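Long-range contacts in DyP (Bjerkandera adusta, PDB 3VXJ), which binds heme b and 2,6-dimethoxyphenol and, as a dye-decolorizing peroxidase, probably oxidises dyes and phenolic compounds with hydrogen peroxide: residues 195-200 / 214-219; 220-225 / 353-358; 268-273 / 302-307. One frame throughout, in Å; residues are numbered along the deposited sequence.

Contact 1 of 3, residues 195-200 / 214-219; sequences GIILTG and DGSFMA
Thr199 and its neighbours in 195-200 meet the 214-217 part of the chain chiefly through backbone polar groups. Thr199 N donates to Gly215 O at 2.9 Å, and Asp214 N returns a bond of 2.9 Å to Thr199 O. A third bond comes from a side chain: Ser216 OG, anti to the backbone N (chi1 -173°), reaches Ile197 O at 2.8 Å, so a small hydroxyl suits this place by satisfying a buried carbonyl. Gly215 O also receives a CA-H...O contact from Leu198 CA at 3.3 Å. These bonds tie the loop to a central strand in one of the protein's two antiparallel sheets, each with the 2-3-1-4 strand order of a ferredoxin-like domain. Van der Waals contacts fill in around these bonds. Thr199 CG2 rests 3.8 Å from Phe217 CE2, the two side chains crossing at about a right angle, while Phe429 and Phe90 also meet the Phe217 ring. The two branches of Thr199 serve different ends: CG2 meets the ring and OG1 bonds to Ala212 O. The Leu198 methyls lie against polar oxygens, CD2 3.7 Å from Gly215 O and CD1 3.9 Å from Asp214 OD1, which forms a salt bridge with Arg201.

Contact 2 of 3, residues 220-225 / 353-358; sequences FRHFQQ and GLLFVE. With HEM (protoporphyrin IX containing Fe), chain B.
Phe223 and Phe356, on adjacent strands, press side by side and both reach the heme, so a beta-sheet face forms part of the cofactor's wall. The strands are a central antiparallel pair of a ferredoxin-like sheet, and paired backbone bonds join Arg221 to Phe356 and Phe223 to Leu354. Phe356 CG is anti to the backbone N (chi1 173°), which carries the far end of the ring to the porphyrin: CE1 lies 3.4 Å from HEM C1C. The iron-bound water lies at this ring's edge, near its plane, on the side of the iron away from the axial His308. Phe223 CE2 touches Phe356 CB at 3.5 Å; the two planes are turned 58° to each other, and Phe223 CZ sits 3.6 Å from HEM CMC. Arg221 CB lies over one face of the Phe223 ring, toward the rim, while the arginine's guanidinium leads away to a salt bridge with Asp103. An alanine in place of Phe356 would probably open a gap beside the pyrrole that contains C1C and leave the Phe223 ring freer to shift. Leu354 suits the same face, its CD2 3.7 Å from HEM C3B. The opposite face carries Phe220, His222, Leu355 and Val357, with Phe220 CD1 4.1 Å from Val357 CG2. At the strand end glycine fits because a CB on Gly353 would collide with Phe223 O. Beside it Gln225 has NE2 bonded to Glu165, and one water bridges the strands, donating to Gln225 OE1 at 2.7 Å and to Gly353 O at 2.8 Å.

Contact 3 of 3, residues 268-273 / 302-307; sequences APIDLA and RCPFGA
The guanidinium of Arg302 meets Asp271 O at its edge, the carbonyl oxygen lying close to the guanidinium plane. The grip is side-on: NE donates to Asp271 O at 3.0 Å and NH2 donates to the same atom at 2.9 Å. A bend in the arginine chain at chi3 (76°) turns the group to this oxygen, and two bonds to one acceptor fix its rotation. The planes of the Asp271 carboxylate and the guanidinium are 69° apart; Asp271 OD1 makes a long salt bridge of 3.9 Å to Arg302 NE, which has a second, charged partner in Asp295, while OD2 accepts from Tyr293 N. Arginine suits a place where a carbonyl and two carboxylates gather, since its positive charge is likely to ease the repulsion between Asp271 and Asp295. The other half of the contact is apolar. Ile270 CD1 lies 3.8 Å from Cys303 SG and 3.7 Å from Pro304 CD, reached because CG1 stands between the backbone N and the carbonyl carbon (chi1 71°). Ile270 and Pro304 also pack on helix 249-261. Pro304 opens a type I beta turn that ends at Ala307, the N-cap of helix 308-312, whose first residue is the iron ligand His308.

In the fold
All three contacts are largely buried, yet they differ in depth: the centre of contact 2 lies about 7 Å from the centre of the chain, that of contact 1 about 15 Å and that of contact 3 about 20 Å, where Arg302 and Leu272 are partly exposed. Contacts 1 and 2 share strand 216-225, and a probable hydrogen bond from Ala219 N to Glu358 O, 2.8 Å, continues the sheet from one to the other. Contact 3 touches neither and joins loops between helices. Chemistry follows place: regular strand pairing with aromatic and aliphatic side chains at the heme in contact 2, irregular backbone and hydroxyl bonds in contact 1, and an arginine bound side-on to a carbonyl oxygen beside a small apolar patch in contact 3.

Contact 1 of 3, residues 195-200 / 214-219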
loop_
_atom_site.group_PDB
_atom_site.type_symbol
_atom_site.label_atom_id
_atom_site.label_comp_id
_atom_site.label_asym_id
_atom_site.label_seq_id
_atom_site.Cartn_x
_atom_site.Cartn_y
_atom_site.Cartn_z
ATOM N N GLY A 195 1.781 -16.129 9.364
ATOM C CA GLY A 195 0.739 -15.466 10.148
ATOM C C GLY A 195 0.919 -13.977 10.379
ATOM O O GLY A 195 0.050 -13.343 10.955
ATOM N N ILE A 196 2.038 -13.409 9.947
ATOM C CA ILE A 196 2.145 -11.949 9.897
ATOM C C ILE A 196 1.186 -11.396 8.831
ATOM O O ILE A 196 0.653 -10.288 8.971
ATOM C CB ILE A 196 3.596 -11.491 9.653
ATOM C CG1 ILE A 196 4.533 -12.029 10.749
ATOM C CG2 ILE A 196 3.681 -9.963 9.564
ATOM C CD1 ILE A 196 4.101 -11.735 12.194
ATOM N N ILE A 197 0.942 -12.187 7.784
ATOM C CA ILE A 197 0.094 -11.780 6.663
ATOM C C ILE A 197 -1.237 -12.532 6.654
ATOM O O ILE A 197 -2.280 -11.940 6.386
ATOM C CB ILE A 197 0.832 -11.985 5.312
ATOM C CG1 ILE A 197 2.221 -11.311 5.322
ATOM C CG2 ILE A 197 -0.012 -11.490 4.142
ATOM C CD1 ILE A 197 2.197 -9.796 5.583
ATOM N N LEU A 198 -1.190 -13.828 6.957
ATOM C CA LEU A 198 -2.346 -14.720 6.825
ATOM C C LEU A 198 -2.944 -15.023 8.190
ATOM O O LEU A 198 -2.264 -15.582 9.066
ATOM C CB LEU A 198 -1.951 -16.025 6.107
ATOM C CG LEU A 198 -1.465 -15.876 4.659
ATOM C CD1 LEU A 198 -0.814 -17.158 4.180
ATOM C CD2 LEU A 198 -2.587 -15.459 3.720
ATOM N N THR A 199 -4.220 -14.676 8.361
ATOM C CA THR A 199 -4.904 -14.946 9.623
ATOM C C THR A 199 -4.929 -16.442 9.929
ATOM O O THR A 199 -5.139 -17.275 9.037
ATOM C CB THR A 199 -6.328 -14.317 9.652
ATOM O OG1 THR A 199 -7.029 -14.621 8.443
ATOM C CG2 THR A 199 -6.231 -12.794 9.793
ATOM N N GLY A 200 -4.686 -16.779 11.191
ATOM C CA GLY A 200 -4.737 -18.170 11.638
ATOM C C GLY A 200 -3.458 -18.970 11.469
ATOM O O GLY A 200 -3.376 -20.104 11.950
ATOM N N ASP A 214 -6.116 -18.459 6.546
ATOM C CA ASP A 214 -5.579 -18.134 5.216
ATOM C C ASP A 214 -6.286 -16.971 4.531
ATOM O O ASP A 214 -6.176 -16.798 3.308
ATOM C CB ASP A 214 -5.507 -19.376 4.314
ATOM C CG ASP A 214 -4.416 -20.328 4.724
ATOM O OD1 ASP A 214 -3.389 -19.862 5.262
ATOM O OD2 ASP A 214 -4.587 -21.543 4.497
ATOM N N GLY A 215 -6.994 -16.182 5.335
ATOM C CA GLY A 215 -7.472 -14.878 4.902
ATOM C C GLY A 215 -6.457 -13.806 5.262
ATOM O O GLY A 215 -5.376 -14.095 5.780
ATOM N N SER A 216 -6.801 -12.553 4.977
ATOM C CA SER A 216 -5.967 -11.424 5.395
ATOM C C SER A 216 -6.818 -10.165 5.462
ATOM O O SER A 216 -7.859 -10.070 4.799
ATOM C CB SER A 216 -4.802 -11.218 4.408
ATOM O OG SER A 216 -3.886 -10.230 4.882
ATOM N N PHE A 217 -6.378 -9.196 6.266
ATOM C CA PHE A 217 -7.037 -7.891 6.288
ATOM C C PHE A 217 -6.365 -6.925 5.336
ATOM O O PHE A 217 -5.134 -6.779 5.350
ATOM C CB PHE A 217 -7.039 -7.273 7.689
ATOM C CG PHE A 217 -7.920 -7.994 8.667
ATOM C CD1 PHE A 217 -9.298 -7.761 8.706
ATOM C CD2 PHE A 217 -7.378 -8.933 9.531
ATOM C CE1 PHE A 217 -10.112 -8.445 9.609
ATOM C CE2 PHE A 217 -8.180 -9.612 10.443
ATOM C CZ PHE A 217 -9.550 -9.373 10.478
ATOM N N MET A 218 -7.181 -6.275 4.512
ATOM C CA MET A 218 -6.739 -5.183 3.664
ATOM C C MET A 218 -7.069 -3.829 4.283
ATOM O O MET A 218 -8.207 -3.577 4.709
ATOM C CB MET A 218 -7.411 -5.275 2.296
ATOM C CG MET A 218 -6.923 -4.185 1.330
ATOM S SD MET A 218 -8.072 -3.713 0.034
ATOM C CE MET A 218 -7.977 -5.146 -1.026
ATOM N N ALA A 219 -6.066 -2.954 4.316
ATOM C CA ALA A 219 -6.280 -1.530 4.516
ATOM C C ALA A 219 -6.247 -0.913 3.119
ATOM O O ALA A 219 -5.217 -0.923 2.439
ATOM C CB ALA A 219 -5.193 -0.939 5.397
#

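Contact 2 of 3, residues 220-225 / 353-358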
loop_
_atom_site.group_PDB
_atom_site.type_symbol
_atom_site.label_atom_id
_atom_site.label_comp_id
_atom_site.label_asym_id
_atom_site.label_seq_id
_atom_site.Cartn_x
_atom_site.Cartn_y
_atom_site.Cartn_z
ATOM N N PHE A 220 -7.402 -0.426 2.686
ATOM C CA PHE A 220 -7.523 0.308 1.443
ATOM C C PHE A 220 -7.525 1.807 1.747
ATOM O O PHE A 220 -8.214 2.263 2.664
ATOM C CB PHE A 220 -8.818 -0.065 0.703
ATOM C CG PHE A 220 -8.995 0.700 -0.571
ATOM C CD1 PHE A 220 -8.324 0.299 -1.713
ATOM C CD2 PHE A 220 -9.791 1.839 -0.628
ATOM C CE1 PHE A 220 -8.438 1.017 -2.893
ATOM C CE2 PHE A 220 -9.903 2.561 -1.804
ATOM C CZ PHE A 220 -9.233 2.146 -2.935
ATOM N N ARG A 221 -6.748 2.564 0.977
ATOM C CA ARG A 221 -6.745 4.027 1.078
ATOM C C ARG A 221 -6.791 4.650 -0.303
ATOM O O ARG A 221 -5.992 4.300 -1.174
ATOM C CB ARG A 221 -5.497 4.532 1.796
ATOM C CG ARG A 221 -5.270 3.938 3.187
ATOM C CD ARG A 221 -6.066 4.654 4.263
ATOM N NE ARG A 221 -5.362 5.838 4.746
ATOM C CZ ARG A 221 -5.938 6.883 5.349
ATOM N NH1 ARG A 221 -7.255 6.950 5.510
ATOM N NH2 ARG A 221 -5.180 7.892 5.767
ATOM N N HIS A 222 -7.737 5.563 -0.514
ATOM C CA HIS A 222 -7.765 6.321 -1.748
ATOM C C HIS A 222 -7.015 7.626 -1.513
ATOM O O HIS A 222 -7.507 8.499 -0.791
ATOM C CB HIS A 222 -9.214 6.587 -2.160
ATOM C CG HIS A 222 -9.358 7.554 -3.290
ATOM N ND1 HIS A 222 -10.549 8.183 -3.582
ATOM C CD2 HIS A 222 -8.459 8.009 -4.197
ATOM C CE1 HIS A 222 -10.374 8.989 -4.613
ATOM N NE2 HIS A 222 -9.112 8.914 -4.996
ATOM N N PHE A 223 -5.813 7.748 -2.075
ATOM C CA PHE A 223 -5.011 8.966 -1.897
ATOM C C PHE A 223 -5.028 9.781 -3.172
ATOM O O PHE A 223 -4.770 9.246 -4.251
ATOM C CB PHE A 223 -3.540 8.640 -1.621
ATOM C CG PHE A 223 -3.287 7.942 -0.322
ATOM C CD1 PHE A 223 -3.675 8.515 0.889
ATOM C CD2 PHE A 223 -2.592 6.737 -0.314
ATOM C CE1 PHE A 223 -3.402 7.866 2.093
ATOM C CE2 PHE A 223 -2.309 6.079 0.879
ATOM C CZ PHE A 223 -2.708 6.650 2.093
ATOM N N GLN A 224 -5.314 11.073 -3.055
ATOM C CA GLN A 224 -5.074 12.000 -4.152
ATOM C C GLN A 224 -3.692 12.614 -3.956
ATOM O O GLN A 224 -3.362 13.042 -2.852
ATOM C CB GLN A 224 -6.155 13.080 -4.174
ATOM C CG GLN A 224 -6.021 14.051 -5.325
ATOM C CD GLN A 224 -7.255 14.892 -5.546
ATOM O OE1 GLN A 224 -8.318 14.637 -4.972
ATOM N NE2 GLN A 224 -7.125 15.897 -6.400
ATOM N N GLN A 225 -2.902 12.685 -5.023
ATOM C CA GLN A 225 -1.557 13.263 -4.950
ATOM C C GLN A 225 -1.462 14.617 -5.645
ATOM O O GLN A 225 -2.079 14.843 -6.702
ATOM C CB GLN A 225 -0.518 12.292 -5.526
ATOM C CG GLN A 225 -0.267 11.070 -4.618
ATOM C CD GLN A 225 0.558 9.983 -5.273
ATOM O OE1 GLN A 225 0.025 8.965 -5.693
ATOM N NE2 GLN A 225 1.866 10.187 -5.347
ATOM N N GLY A 353 -3.490 9.972 -8.297
ATOM C CA GLY A 353 -3.011 9.549 -6.992
ATOM C C GLY A 353 -2.690 8.077 -6.918
ATOM O O GLY A 353 -2.183 7.492 -7.881
ATOM N N LEU A 354 -2.993 7.478 -5.773
ATOM C CA LEU A 354 -2.642 6.100 -5.490
ATOM C C LEU A 354 -3.830 5.409 -4.866
ATOM O O LEU A 354 -4.430 5.911 -3.916
ATOM C CB LEU A 354 -1.432 6.018 -4.539
ATOM C CG LEU A 354 -0.774 4.637 -4.347
ATOM C CD1 LEU A 354 -0.105 4.150 -5.643
ATOM C CD2 LEU A 354 0.248 4.664 -3.196
ATOM N N LEU A 355 -4.174 4.266 -5.434
ATOM C CA LEU A 355 -5.107 3.338 -4.804
ATOM C C LEU A 355 -4.256 2.366 -3.998
ATOM O O LEU A 355 -3.674 1.423 -4.542
ATOM C CB LEU A 355 -5.974 2.633 -5.854
ATOM C CG LEU A 355 -6.709 3.599 -6.787
ATOM C CD1 LEU A 355 -7.557 2.868 -7.812
ATOM C CD2 LEU A 355 -7.567 4.594 -6.017
ATOM N N PHE A 356 -4.164 2.653 -2.701
ATOM C CA PHE A 356 -3.221 1.995 -1.812
ATOM C C PHE A 356 -3.872 0.776 -1.156
ATOM O O PHE A 356 -5.014 0.842 -0.675
ATOM C CB PHE A 356 -2.750 3.013 -0.773
ATOM C CG PHE A 356 -1.890 2.441 0.312
ATOM C CD1 PHE A 356 -0.503 2.425 0.191
ATOM C CD2 PHE A 356 -2.472 1.963 1.486
ATOM C CE1 PHE A 356 0.292 1.892 1.202
ATOM C CE2 PHE A 356 -1.681 1.462 2.511
ATOM C CZ PHE A 356 -0.304 1.419 2.371
ATOM N N VAL A 357 -3.125 -0.326 -1.156
ATOM C CA VAL A 357 -3.607 -1.615 -0.660
ATOM C C VAL A 357 -2.507 -2.243 0.173
ATOM O O VAL A 357 -1.397 -2.448 -0.330
ATOM C CB VAL A 357 -3.915 -2.550 -1.844
ATOM C CG1 VAL A 357 -4.259 -3.942 -1.362
ATOM C CG2 VAL A 357 -5.052 -1.981 -2.702
ATOM N N GLU A 358 -2.808 -2.533 1.440
ATOM C CA GLU A 358 -1.834 -3.169 2.315
ATOM C C GLU A 358 -2.498 -4.292 3.090
ATOM O O GLU A 358 -3.565 -4.087 3.683
ATOM C CB GLU A 358 -1.235 -2.146 3.278
ATOM C CG GLU A 358 -0.026 -2.644 4.055
ATOM C CD GLU A 358 0.762 -1.534 4.742
ATOM O OE1 GLU A 358 0.184 -0.490 5.062
ATOM O OE2 GLU A 358 1.988 -1.720 4.944
HETATM C CHA HEM B . 7.604 1.871 0.244
HETATM C CHB HEM B . 5.358 5.419 -2.149
HETATM C CHC HEM B . 1.826 5.473 1.154
HETATM C CHD HEM B . 4.033 1.900 3.549
HETATM C C1A HEM B . 7.323 2.848 -0.670
HETATM C C2A HEM B . 8.164 3.221 -1.785
HETATM C C3A HEM B . 7.540 4.215 -2.441
HETATM C C4A HEM B . 6.281 4.470 -1.777
HETATM C CMA HEM B . 8.025 4.955 -3.702
HETATM C CAA HEM B . 9.553 2.613 -2.081
HETATM C CBA HEM B . 9.545 1.362 -2.962
HETATM C CGA HEM B . 9.035 0.122 -2.266
HETATM O O1A HEM B . 9.716 -0.428 -1.374
HETATM O O2A HEM B . 7.925 -0.346 -2.643
HETATM C C1B HEM B . 4.195 5.738 -1.476
HETATM C C2B HEM B . 3.236 6.746 -1.874
HETATM C C3B HEM B . 2.250 6.758 -0.958
HETATM C C4B HEM B . 2.564 5.747 0.030
HETATM C CMB HEM B . 3.387 7.634 -3.129
HETATM C CAB HEM B . 0.978 7.631 -0.924
HETATM C CBB HEM B . 0.457 8.171 -2.028
HETATM C C1C HEM B . 2.144 4.543 2.111
HETATM C C2C HEM B . 1.399 4.293 3.331
HETATM C C3C HEM B . 2.020 3.312 4.004
HETATM C C4C HEM B . 3.169 2.914 3.219
HETATM C CMC HEM B . 0.114 5.044 3.728
HETATM C CAC HEM B . 1.634 2.659 5.357
HETATM C CBC HEM B . 1.114 3.376 6.364
HETATM C C1D HEM B . 5.148 1.531 2.841
HETATM C C2D HEM B . 5.963 0.390 3.174
HETATM C C3D HEM B . 7.069 0.389 2.165
HETATM C C4D HEM B . 6.819 1.521 1.309
HETATM C CMD HEM B . 5.803 -0.629 4.315
HETATM C CAD HEM B . 8.216 -0.633 2.128
HETATM C CBD HEM B . 9.258 -0.185 3.148
HETATM C CGD HEM B . 10.410 -1.151 3.224
HETATM O O1D HEM B . 11.575 -0.682 3.117
HETATM O O2D HEM B . 10.180 -2.370 3.393
HETATM N NA HEM B . 6.204 3.643 -0.685
HETATM N NB HEM B . 3.775 5.163 -0.283
HETATM N NC HEM B . 3.236 3.707 2.100
HETATM N ND HEM B . 5.660 2.165 1.711
HETATM FE FE HEM B . 4.748 3.723 0.747
HETATM O O HOH W 1 0.654 7.309 -7.683
HETATM O O HOH W 2 3.818 2.363 -0.374
#

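Contact 3 of 3, residues 268-273 / 302-307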
loop_
_atom_site.group_PDB
_atom_site.type_symbol
_atom_site.label_atom_id
_atom_site.label_comp_id
_atom_site.label_asym_id
_atom_site.label_seq_id
_atom_site.Cartn_x
_atom_site.Cartn_y
_atom_site.Cartn_z
ATOM N N ALA A 268 16.837 3.056 -6.464
ATOM C CA ALA A 268 18.094 2.876 -5.742
ATOM C C ALA A 268 17.923 3.409 -4.313
ATOM O O ALA A 268 17.541 4.562 -4.128
ATOM C CB ALA A 268 19.232 3.584 -6.453
ATOM N N PRO A 269 18.176 2.574 -3.288
ATOM C CA PRO A 269 18.013 3.075 -1.926
ATOM C C PRO A 269 19.151 4.028 -1.561
ATOM O O PRO A 269 20.318 3.748 -1.850
ATOM C CB PRO A 269 18.070 1.803 -1.080
ATOM C CG PRO A 269 18.897 0.851 -1.882
ATOM C CD PRO A 269 18.628 1.167 -3.318
ATOM N N ILE A 270 18.817 5.153 -0.934
ATOM C CA ILE A 270 19.839 6.140 -0.608
ATOM C C ILE A 270 20.859 5.642 0.428
ATOM O O ILE A 270 21.999 6.093 0.438
ATOM C CB ILE A 270 19.243 7.533 -0.226
ATOM C CG1 ILE A 270 18.547 7.514 1.143
ATOM C CG2 ILE A 270 18.330 8.071 -1.365
ATOM C CD1 ILE A 270 17.924 8.866 1.519
ATOM N N ASP A 271 20.480 4.653 1.238
ATOM C CA ASP A 271 21.438 4.076 2.181
ATOM C C ASP A 271 22.623 3.447 1.427
ATOM O O ASP A 271 23.750 3.475 1.913
ATOM C CB ASP A 271 20.757 3.045 3.086
ATOM C CG ASP A 271 21.593 2.678 4.286
ATOM O OD1 ASP A 271 22.397 3.529 4.741
ATOM O OD2 ASP A 271 21.429 1.542 4.777
ATOM N N LEU A 272 22.371 2.908 0.232
ATOM C CA LEU A 272 23.443 2.367 -0.626
ATOM C C LEU A 272 24.017 3.374 -1.627
ATOM O O LEU A 272 25.186 3.269 -2.009
ATOM C CB LEU A 272 22.961 1.130 -1.386
ATOM C CG LEU A 272 22.498 -0.054 -0.535
ATOM C CD1 LEU A 272 22.043 -1.201 -1.439
ATOM C CD2 LEU A 272 23.604 -0.512 0.412
ATOM N N ALA A 273 23.186 4.322 -2.050
ATOM C CA ALA A 273 23.545 5.328 -3.049
ATOM C C ALA A 273 23.238 6.705 -2.455
ATOM O O ALA A 273 22.262 7.359 -2.836
ATOM C CB ALA A 273 22.744 5.093 -4.316
ATOM N N ARG A 302 23.712 9.433 5.338
ATOM C CA ARG A 302 23.322 8.446 4.335
ATOM C C ARG A 302 21.811 8.388 4.110
ATOM O O ARG A 302 21.371 8.140 2.998
ATOM C CB ARG A 302 23.888 7.069 4.680
ATOM C CG ARG A 302 25.409 7.038 4.679
ATOM C CD ARG A 302 25.975 5.630 4.833
ATOM N NE ARG A 302 25.858 4.869 3.595
ATOM C CZ ARG A 302 26.749 4.876 2.607
ATOM N NH1 ARG A 302 27.838 5.615 2.683
ATOM N NH2 ARG A 302 26.537 4.147 1.517
ATOM N N CYS A 303 21.025 8.595 5.163
ATOM C CA CYS A 303 19.556 8.571 5.063
ATOM C C CYS A 303 18.955 9.337 6.233
ATOM O O CYS A 303 19.342 9.089 7.377
ATOM C CB CYS A 303 19.037 7.123 5.091
ATOM S SG CYS A 303 17.272 6.950 4.745
ATOM N N PRO A 304 17.987 10.248 5.969
ATOM C CA PRO A 304 17.296 10.860 7.117
ATOM C C PRO A 304 16.588 9.827 7.989
ATOM O O PRO A 304 16.172 8.772 7.494
ATOM C CB PRO A 304 16.263 11.794 6.464
ATOM C CG PRO A 304 16.786 12.020 5.050
ATOM C CD PRO A 304 17.424 10.711 4.681
ATOM N N PHE A 305 16.442 10.138 9.270
ATOM C CA PHE A 305 15.712 9.250 10.172
ATOM C C PHE A 305 14.238 9.138 9.789
ATOM O O PHE A 305 13.618 8.100 10.030
ATOM C CB PHE A 305 15.817 9.712 11.628
ATOM C CG PHE A 305 17.226 9.773 12.160
ATOM C CD1 PHE A 305 18.121 8.720 11.964
ATOM C CD2 PHE A 305 17.646 10.876 12.909
ATOM C CE1 PHE A 305 19.422 8.781 12.473
ATOM C CE2 PHE A 305 18.942 10.943 13.408
ATOM C CZ PHE A 305 19.823 9.891 13.196
ATOM N N GLY A 306 13.695 10.197 9.184
ATOM C CA GLY A 306 12.265 10.311 8.890
ATOM C C GLY A 306 11.838 10.089 7.440
ATOM O O GLY A 306 10.684 10.359 7.102
ATOM N N ALA A 307 12.738 9.579 6.592
ATOM C CA ALA A 307 12.402 9.216 5.212
ATOM C C ALA A 307 11.279 8.164 5.174
ATOM O O ALA A 307 11.198 7.298 6.052
ATOM C CB ALA A 307 13.637 8.705 4.496
#